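Long-range contact in substrate-binding protein (Synechococcus sp., PDB 6WPN), which probably binds sugars in the periplasm of a marine cyanobacterium and delivers them to a transporter, as a solute-binding protein: residues T142-R154 with Y253-A265. Sequence-based numbering, arbitrary orientation.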
ATOM      1  N   THR A 142      -0.278   6.135  -2.940  1.00 38.46           N
ATOM      2  CA  THR A 142      -1.404   6.328  -2.040  1.00 44.47           C
ATOM      3  C   THR A 142      -0.899   6.505  -0.621  1.00 49.23           C
ATOM      4  O   THR A 142      -0.034   5.747  -0.168  1.00 43.38           O
ATOM      5  CB  THR A 142      -2.372   5.132  -2.059  1.00 56.69           C
ATOM      6  OG1 THR A 142      -1.719   3.991  -1.494  1.00 62.58           O
ATOM      7  CG2 THR A 142      -2.774   4.773  -3.466  1.00 59.53           C
ATOM      8  N   VAL A 143      -1.398   7.532   0.054  1.00 48.03           N
ATOM      9  CA  VAL A 143      -1.223   7.698   1.490  1.00 47.28           C
ATOM     10  C   VAL A 143      -2.571   7.388   2.126  1.00 43.90           C
ATOM     11  O   VAL A 143      -3.535   8.143   1.949  1.00 50.14           O
ATOM     12  CB  VAL A 143      -0.744   9.110   1.849  1.00 43.05           C
ATOM     13  CG1 VAL A 143      -0.593   9.246   3.351  1.00 47.23           C
ATOM     14  CG2 VAL A 143       0.567   9.415   1.138  1.00 43.15           C
ATOM     15  N   ARG A 144      -2.651   6.288   2.866  1.00 39.45           N
ATOM     16  CA  ARG A 144      -3.903   5.902   3.504  1.00 47.14           C
ATOM     17  C   ARG A 144      -4.141   6.708   4.775  1.00 45.27           C
ATOM     18  O   ARG A 144      -3.218   6.963   5.554  1.00 47.09           O
ATOM     19  CB  ARG A 144      -3.928   4.405   3.807  1.00 51.01           C
ATOM     20  CG  ARG A 144      -2.955   3.946   4.856  1.00 58.99           C
ATOM     21  CD  ARG A 144      -3.136   2.468   5.136  1.00 64.17           C
ATOM     22  NE  ARG A 144      -2.114   1.995   6.058  1.00 77.28           N
ATOM     23  CZ  ARG A 144      -0.965   1.444   5.679  1.00 84.68           C
ATOM     24  NH1 ARG A 144      -0.700   1.280   4.388  1.00 87.00           N
ATOM     25  NH2 ARG A 144      -0.086   1.046   6.590  1.00 89.50           N
ATOM     26  N   LEU A 145      -5.380   7.143   4.959  1.00 42.23           N
ATOM     27  CA  LEU A 145      -5.772   7.924   6.119  1.00 42.17           C
ATOM     28  C   LEU A 145      -6.528   7.051   7.119  1.00 42.54           C
ATOM     29  O   LEU A 145      -6.724   5.850   6.922  1.00 44.71           O
ATOM     30  CB  LEU A 145      -6.626   9.113   5.683  1.00 43.22           C
ATOM     31  CG  LEU A 145      -6.069   9.959   4.537  1.00 45.56           C
ATOM     32  CD1 LEU A 145      -7.133  10.915   4.037  1.00 37.38           C
ATOM     33  CD2 LEU A 145      -4.819  10.709   4.968  1.00 38.34           C
ATOM     34  N   SER A 146      -6.942   7.669   8.222  1.00 44.80           N
ATOM     35  CA  SER A 146      -7.833   7.046   9.196  1.00 42.04           C
ATOM     36  C   SER A 146      -9.241   7.576   8.954  1.00 35.15           C
ATOM     37  O   SER A 146      -9.517   8.749   9.214  1.00 35.42           O
ATOM     38  CB  SER A 146      -7.384   7.329  10.628  1.00 39.67           C
ATOM     39  OG  SER A 146      -6.165   6.677  10.928  1.00 45.51           O
ATOM     40  N   LEU A 147     -10.114   6.734   8.408  1.00 34.84           N
ATOM     41  CA  LEU A 147     -11.528   7.080   8.294  1.00 34.80           C
ATOM     42  C   LEU A 147     -12.219   6.769   9.617  1.00 34.80           C
ATOM     43  O   LEU A 147     -12.337   5.602  10.004  1.00 34.93           O
ATOM     44  CB  LEU A 147     -12.169   6.329   7.134  1.00 36.34           C
ATOM     45  CG  LEU A 147     -11.499   6.565   5.778  1.00 44.07           C
ATOM     46  CD1 LEU A 147     -12.251   5.846   4.665  1.00 39.12           C
ATOM     47  CD2 LEU A 147     -11.387   8.051   5.478  1.00 35.41           C
ATOM     48  N   VAL A 148     -12.655   7.805  10.332  1.00 37.48           N
ATOM     49  CA  VAL A 148     -13.154   7.666  11.697  1.00 41.79           C
ATOM     50  C   VAL A 148     -14.665   7.856  11.708  1.00 41.28           C
ATOM     51  O   VAL A 148     -15.175   8.886  11.247  1.00 43.04           O
ATOM     52  CB  VAL A 148     -12.469   8.669  12.639  1.00 40.86           C
ATOM     53  CG1 VAL A 148     -13.122   8.650  14.005  1.00 40.14           C
ATOM     54  CG2 VAL A 148     -10.992   8.340  12.743  1.00 41.91           C
ATOM     55  N   ASN A 149     -15.376   6.874  12.255  1.00 36.96           N
ATOM     56  CA  ASN A 149     -16.815   6.984  12.480  1.00 38.18           C
ATOM     57  C   ASN A 149     -17.040   7.853  13.713  1.00 44.68           C
ATOM     58  O   ASN A 149     -16.927   7.383  14.849  1.00 40.43           O
ATOM     59  CB  ASN A 149     -17.435   5.602  12.650  1.00 37.55           C
ATOM     60  CG  ASN A 149     -18.951   5.643  12.714  1.00 40.46           C
ATOM     61  OD1 ASN A 149     -19.536   6.415  13.470  1.00 44.09           O
ATOM     62  ND2 ASN A 149     -19.594   4.802  11.916  1.00 49.60           N
ATOM     63  N   GLY A 150     -17.374   9.127  13.489  1.00 41.09           N
ATOM     64  CA  GLY A 150     -17.529  10.052  14.601  1.00 36.42           C
ATOM     65  C   GLY A 150     -18.718   9.727  15.479  1.00 40.96           C
ATOM     66  O   GLY A 150     -18.731  10.058  16.668  1.00 39.73           O
ATOM     67  N   ASP A 151     -19.730   9.079  14.914  1.00 50.55           N
ATOM     68  CA  ASP A 151     -20.899   8.737  15.709  1.00 58.34           C
ATOM     69  C   ASP A 151     -20.582   7.633  16.717  1.00 50.82           C
ATOM     70  O   ASP A 151     -21.087   7.653  17.847  1.00 45.69           O
ATOM     71  CB  ASP A 151     -22.045   8.336  14.796  1.00 76.91           C
ATOM     72  CG  ASP A 151     -23.295   8.057  15.562  1.00 99.79           C
ATOM     73  OD1 ASP A 151     -24.072   9.007  15.812  1.00111.36           O
ATOM     74  OD2 ASP A 151     -23.467   6.891  15.956  1.00102.45           O
ATOM     75  N   LEU A 152     -19.763   6.651  16.324  1.00 36.81           N
ATOM     76  CA  LEU A 152     -19.325   5.636  17.275  1.00 42.59           C
ATOM     77  C   LEU A 152     -18.455   6.243  18.369  1.00 37.10           C
ATOM     78  O   LEU A 152     -18.512   5.800  19.520  1.00 48.67           O
ATOM     79  CB  LEU A 152     -18.569   4.511  16.558  1.00 37.22           C
ATOM     80  CG  LEU A 152     -19.368   3.527  15.698  1.00 41.61           C
ATOM     81  CD1 LEU A 152     -18.452   2.509  15.027  1.00 40.64           C
ATOM     82  CD2 LEU A 152     -20.415   2.812  16.537  1.00 42.74           C
ATOM     83  N   LEU A 153     -17.664   7.266  18.039  1.00 38.15           N
ATOM     84  CA  LEU A 153     -16.828   7.908  19.047  1.00 46.60           C
ATOM     85  C   LEU A 153     -17.681   8.568  20.122  1.00 52.15           C
ATOM     86  O   LEU A 153     -17.411   8.423  21.321  1.00 61.05           O
ATOM     87  CB  LEU A 153     -15.909   8.944  18.401  1.00 47.03           C
ATOM     88  CG  LEU A 153     -14.677   8.462  17.642  1.00 60.02           C
ATOM     89  CD1 LEU A 153     -13.783   9.649  17.361  1.00 56.31           C
ATOM     90  CD2 LEU A 153     -13.930   7.400  18.430  1.00 65.70           C
ATOM     91  N   ARG A 154     -18.717   9.305  19.714  1.00 50.12           N
ATOM     92  CA  ARG A 154     -19.603   9.919  20.699  1.00 57.31           C
ATOM     93  C   ARG A 154     -20.327   8.868  21.543  1.00 53.71           C
ATOM     94  O   ARG A 154     -20.535   9.070  22.746  1.00 45.03           O
ATOM     95  CB  ARG A 154     -20.613  10.838  20.012  1.00 61.14           C
ATOM     96  CG  ARG A 154     -20.040  12.171  19.528  1.00 73.86           C
ATOM     97  CD  ARG A 154     -21.136  13.112  19.034  1.00 76.82           C
ATOM     98  NE  ARG A 154     -21.709  12.685  17.757  1.00 87.48           N
ATOM     99  CZ  ARG A 154     -22.840  11.995  17.636  1.00 96.41           C
ATOM    100  NH1 ARG A 154     -23.527  11.636  18.713  1.00 92.72           N
ATOM    101  NH2 ARG A 154     -23.280  11.652  16.429  1.00105.10           N
ATOM    102  N   TYR A 253     -16.895  -1.413   8.456  1.00 42.57           N
ATOM    103  CA  TYR A 253     -17.049   0.032   8.544  1.00 38.71           C
ATOM    104  C   TYR A 253     -18.347   0.489   7.885  1.00 42.70           C
ATOM    105  O   TYR A 253     -19.070   1.328   8.442  1.00 44.99           O
ATOM    106  CB  TYR A 253     -15.844   0.737   7.919  1.00 28.29           C
ATOM    107  CG  TYR A 253     -15.821   2.215   8.218  1.00 39.05           C
ATOM    108  CD1 TYR A 253     -15.261   2.689   9.398  1.00 37.23           C
ATOM    109  CD2 TYR A 253     -16.362   3.139   7.331  1.00 36.15           C
ATOM    110  CE1 TYR A 253     -15.237   4.039   9.687  1.00 40.80           C
ATOM    111  CE2 TYR A 253     -16.340   4.490   7.610  1.00 36.12           C
ATOM    112  CZ  TYR A 253     -15.780   4.934   8.792  1.00 37.93           C
ATOM    113  OH  TYR A 253     -15.756   6.274   9.082  1.00 42.98           O
ATOM    114  N   GLN A 254     -18.668  -0.057   6.709  1.00 42.96           N
ATOM    115  CA  GLN A 254     -19.901   0.328   6.031  1.00 45.26           C
ATOM    116  C   GLN A 254     -21.139  -0.114   6.794  1.00 48.48           C
ATOM    117  O   GLN A 254     -22.227   0.417   6.552  1.00 59.56           O
ATOM    118  CB  GLN A 254     -19.935  -0.251   4.616  1.00 43.66           C
ATOM    119  CG  GLN A 254     -18.838   0.270   3.699  1.00 51.93           C
ATOM    120  CD  GLN A 254     -18.977  -0.238   2.276  1.00 57.23           C
ATOM    121  OE1 GLN A 254     -19.780  -1.130   1.998  1.00 58.70           O
ATOM    122  NE2 GLN A 254     -18.190   0.324   1.367  1.00 66.27           N
ATOM    123  N   SER A 255     -21.001  -1.062   7.711  1.00 47.67           N
ATOM    124  CA  SER A 255     -22.109  -1.485   8.551  1.00 43.70           C
ATOM    125  C   SER A 255     -22.200  -0.688   9.841  1.00 46.26           C
ATOM    126  O   SER A 255     -23.134  -0.903  10.623  1.00 43.08           O
ATOM    127  CB  SER A 255     -21.982  -2.975   8.885  1.00 38.13           C
ATOM    128  OG  SER A 255     -21.891  -3.753   7.708  1.00 53.38           O
ATOM    129  N   GLY A 256     -21.259   0.219  10.087  1.00 46.07           N
ATOM    130  CA  GLY A 256     -21.241   0.926  11.348  1.00 35.82           C
ATOM    131  C   GLY A 256     -20.705   0.116  12.503  1.00 46.29           C
ATOM    132  O   GLY A 256     -20.989   0.446  13.658  1.00 55.64           O
ATOM    133  N   GLU A 257     -19.944  -0.945  12.230  1.00 54.23           N
ATOM    134  CA  GLU A 257     -19.403  -1.813  13.266  1.00 51.74           C
ATOM    135  C   GLU A 257     -17.915  -1.599  13.510  1.00 53.95           C
ATOM    136  O   GLU A 257     -17.337  -2.285  14.360  1.00 47.22           O
ATOM    137  CB  GLU A 257     -19.668  -3.281  12.915  1.00 57.59           C
ATOM    138  CG  GLU A 257     -21.093  -3.733  13.197  1.00 76.76           C
ATOM    139  CD  GLU A 257     -21.397  -3.808  14.686  1.00 99.28           C
ATOM    140  OE1 GLU A 257     -20.491  -4.191  15.461  1.00106.80           O
ATOM    141  OE2 GLU A 257     -22.541  -3.479  15.082  1.00102.83           O
ATOM    142  N   LEU A 258     -17.286  -0.671  12.792  1.00 50.25           N
ATOM    143  CA  LEU A 258     -15.862  -0.386  12.928  1.00 33.75           C
ATOM    144  C   LEU A 258     -15.681   1.118  13.086  1.00 40.82           C
ATOM    145  O   LEU A 258     -16.124   1.890  12.231  1.00 43.77           O
ATOM    146  CB  LEU A 258     -15.087  -0.906  11.711  1.00 31.72           C
ATOM    147  CG  LEU A 258     -13.558  -0.848  11.743  1.00 36.03           C
ATOM    148  CD1 LEU A 258     -13.034  -1.587  12.956  1.00 36.90           C
ATOM    149  CD2 LEU A 258     -12.970  -1.439  10.466  1.00 32.21           C
ATOM    150  N   ALA A 259     -15.021   1.533  14.171  1.00 42.08           N
ATOM    151  CA  ALA A 259     -14.888   2.959  14.456  1.00 40.21           C
ATOM    152  C   ALA A 259     -13.810   3.617  13.605  1.00 38.96           C
ATOM    153  O   ALA A 259     -13.952   4.786  13.234  1.00 40.40           O
ATOM    154  CB  ALA A 259     -14.587   3.180  15.939  1.00 37.17           C
ATOM    155  N   LEU A 260     -12.734   2.903  13.288  1.00 35.60           N
ATOM    156  CA  LEU A 260     -11.652   3.458  12.485  1.00 36.82           C
ATOM    157  C   LEU A 260     -11.308   2.474  11.377  1.00 45.85           C
ATOM    158  O   LEU A 260     -11.098   1.288  11.639  1.00 51.45           O
ATOM    159  CB  LEU A 260     -10.413   3.755  13.342  1.00 35.14           C
ATOM    160  CG  LEU A 260      -9.227   4.468  12.677  1.00 34.90           C
ATOM    161  CD1 LEU A 260      -8.442   5.278  13.700  1.00 30.88           C
ATOM    162  CD2 LEU A 260      -8.298   3.479  11.992  1.00 39.19           C
ATOM    163  N   LEU A 261     -11.212   2.981  10.152  1.00 44.09           N
ATOM    164  CA  LEU A 261     -10.867   2.187   8.979  1.00 38.59           C
ATOM    165  C   LEU A 261      -9.671   2.833   8.297  1.00 39.02           C
ATOM    166  O   LEU A 261      -9.740   3.998   7.896  1.00 41.22           O
ATOM    167  CB  LEU A 261     -12.055   2.098   8.015  1.00 29.96           C
ATOM    168  CG  LEU A 261     -11.822   1.410   6.668  1.00 38.21           C
ATOM    169  CD1 LEU A 261     -11.656  -0.098   6.825  1.00 27.82           C
ATOM    170  CD2 LEU A 261     -12.952   1.733   5.706  1.00 31.43           C
ATOM    171  N   ALA A 262      -8.576   2.092   8.173  1.00 44.40           N
ATOM    172  CA  ALA A 262      -7.392   2.600   7.480  1.00 45.46           C
ATOM    173  C   ALA A 262      -7.641   2.510   5.980  1.00 42.08           C
ATOM    174  O   ALA A 262      -7.586   1.429   5.396  1.00 44.76           O
ATOM    175  CB  ALA A 262      -6.149   1.817   7.887  1.00 35.48           C
ATOM    176  N   SER A 263      -7.915   3.647   5.346  1.00 43.75           N
ATOM    177  CA  SER A 263      -8.258   3.647   3.929  1.00 50.46           C
ATOM    178  C   SER A 263      -8.011   5.037   3.345  1.00 56.12           C
ATOM    179  O   SER A 263      -7.805   6.017   4.067  1.00 51.51           O
ATOM    180  CB  SER A 263      -9.708   3.191   3.720  1.00 52.01           C
ATOM    181  OG  SER A 263     -10.042   3.097   2.346  1.00 63.29           O
ATOM    182  N   GLY A 264      -8.013   5.094   2.014  1.00 62.41           N
ATOM    183  CA  GLY A 264      -7.757   6.313   1.278  1.00 61.94           C
ATOM    184  C   GLY A 264      -9.016   7.084   0.918  1.00 52.63           C
ATOM    185  O   GLY A 264     -10.129   6.775   1.349  1.00 55.82           O
ATOM    186  N   ALA A 265      -8.814   8.128   0.108  1.00 49.07           N
ATOM    187  CA  ALA A 265      -9.914   8.989  -0.320  1.00 41.64           C
ATOM    188  C   ALA A 265     -10.819   8.304  -1.336  1.00 47.41           C
ATOM    189  O   ALA A 265     -12.030   8.580  -1.361  1.00 47.42           O
ATOM    190  CB  ALA A 265      -9.365  10.289  -0.909  1.00 38.53           C
TER
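Tyr253, in the last turn of helix 246-254, turns its ring edge to the backbone of strand 145-149. CG stands anti to the backbone N (chi1 -169°), which carries the ring to that backbone; CE1 comes to 3.3 Å from Leu147 O, and the amide of Asn149 lies near the ring plane. The hydroxyl finds its hydrogen-bond partner in Thr282. The helix then closes in a Schellman motif at Gly256, whose positive phi turns the chain back. Gly256 O receives Leu152 CD1 at 3.5 Å, and the same methyl reaches CB of Ala259, so the first turn of helix 150-155 sits over the loop. Ala259 O takes a nearly straight bond from Asn149 N (2.7 Å, 168° at the hydrogen).

This short turn joins helix 246-254 to strand 260-263, an antiparallel partner of 137-149, opposite 282-285, in the mixed sheet of this member of the bacterial extracellular solute-binding family. Leu260 lays CD1 on Ser146 CB at 3.8 Å, and its side chain crosses that of Val148 obliquely, CD1 against CG2; Ser146 OG is bonded to Pro286 O. Leu261 and Leu147 form a hydrogen-bonded pair, with Leu147 N 2.8 Å from Leu261 O, and their side chains share a face with Tyr253, covered by helix 265-274. On the other face Ala262 CB touches CD, 4.1 Å away, partway along the extended Arg144 chain, whose NH2 forms a salt bridge with Glu198. Ser263 CB meets Leu147 CD1, and Ser263 O accepts from Leu145 N, which stands well above the carbonyl plane.

Five backbone bonds thus pair amides and carbonyls across the two segments, between buried residues at Leu147-Leu261 and Asn149-Ala259; leucines pack on both faces, and Asn149 OD1 caps the following helix by accepting from Leu152 N.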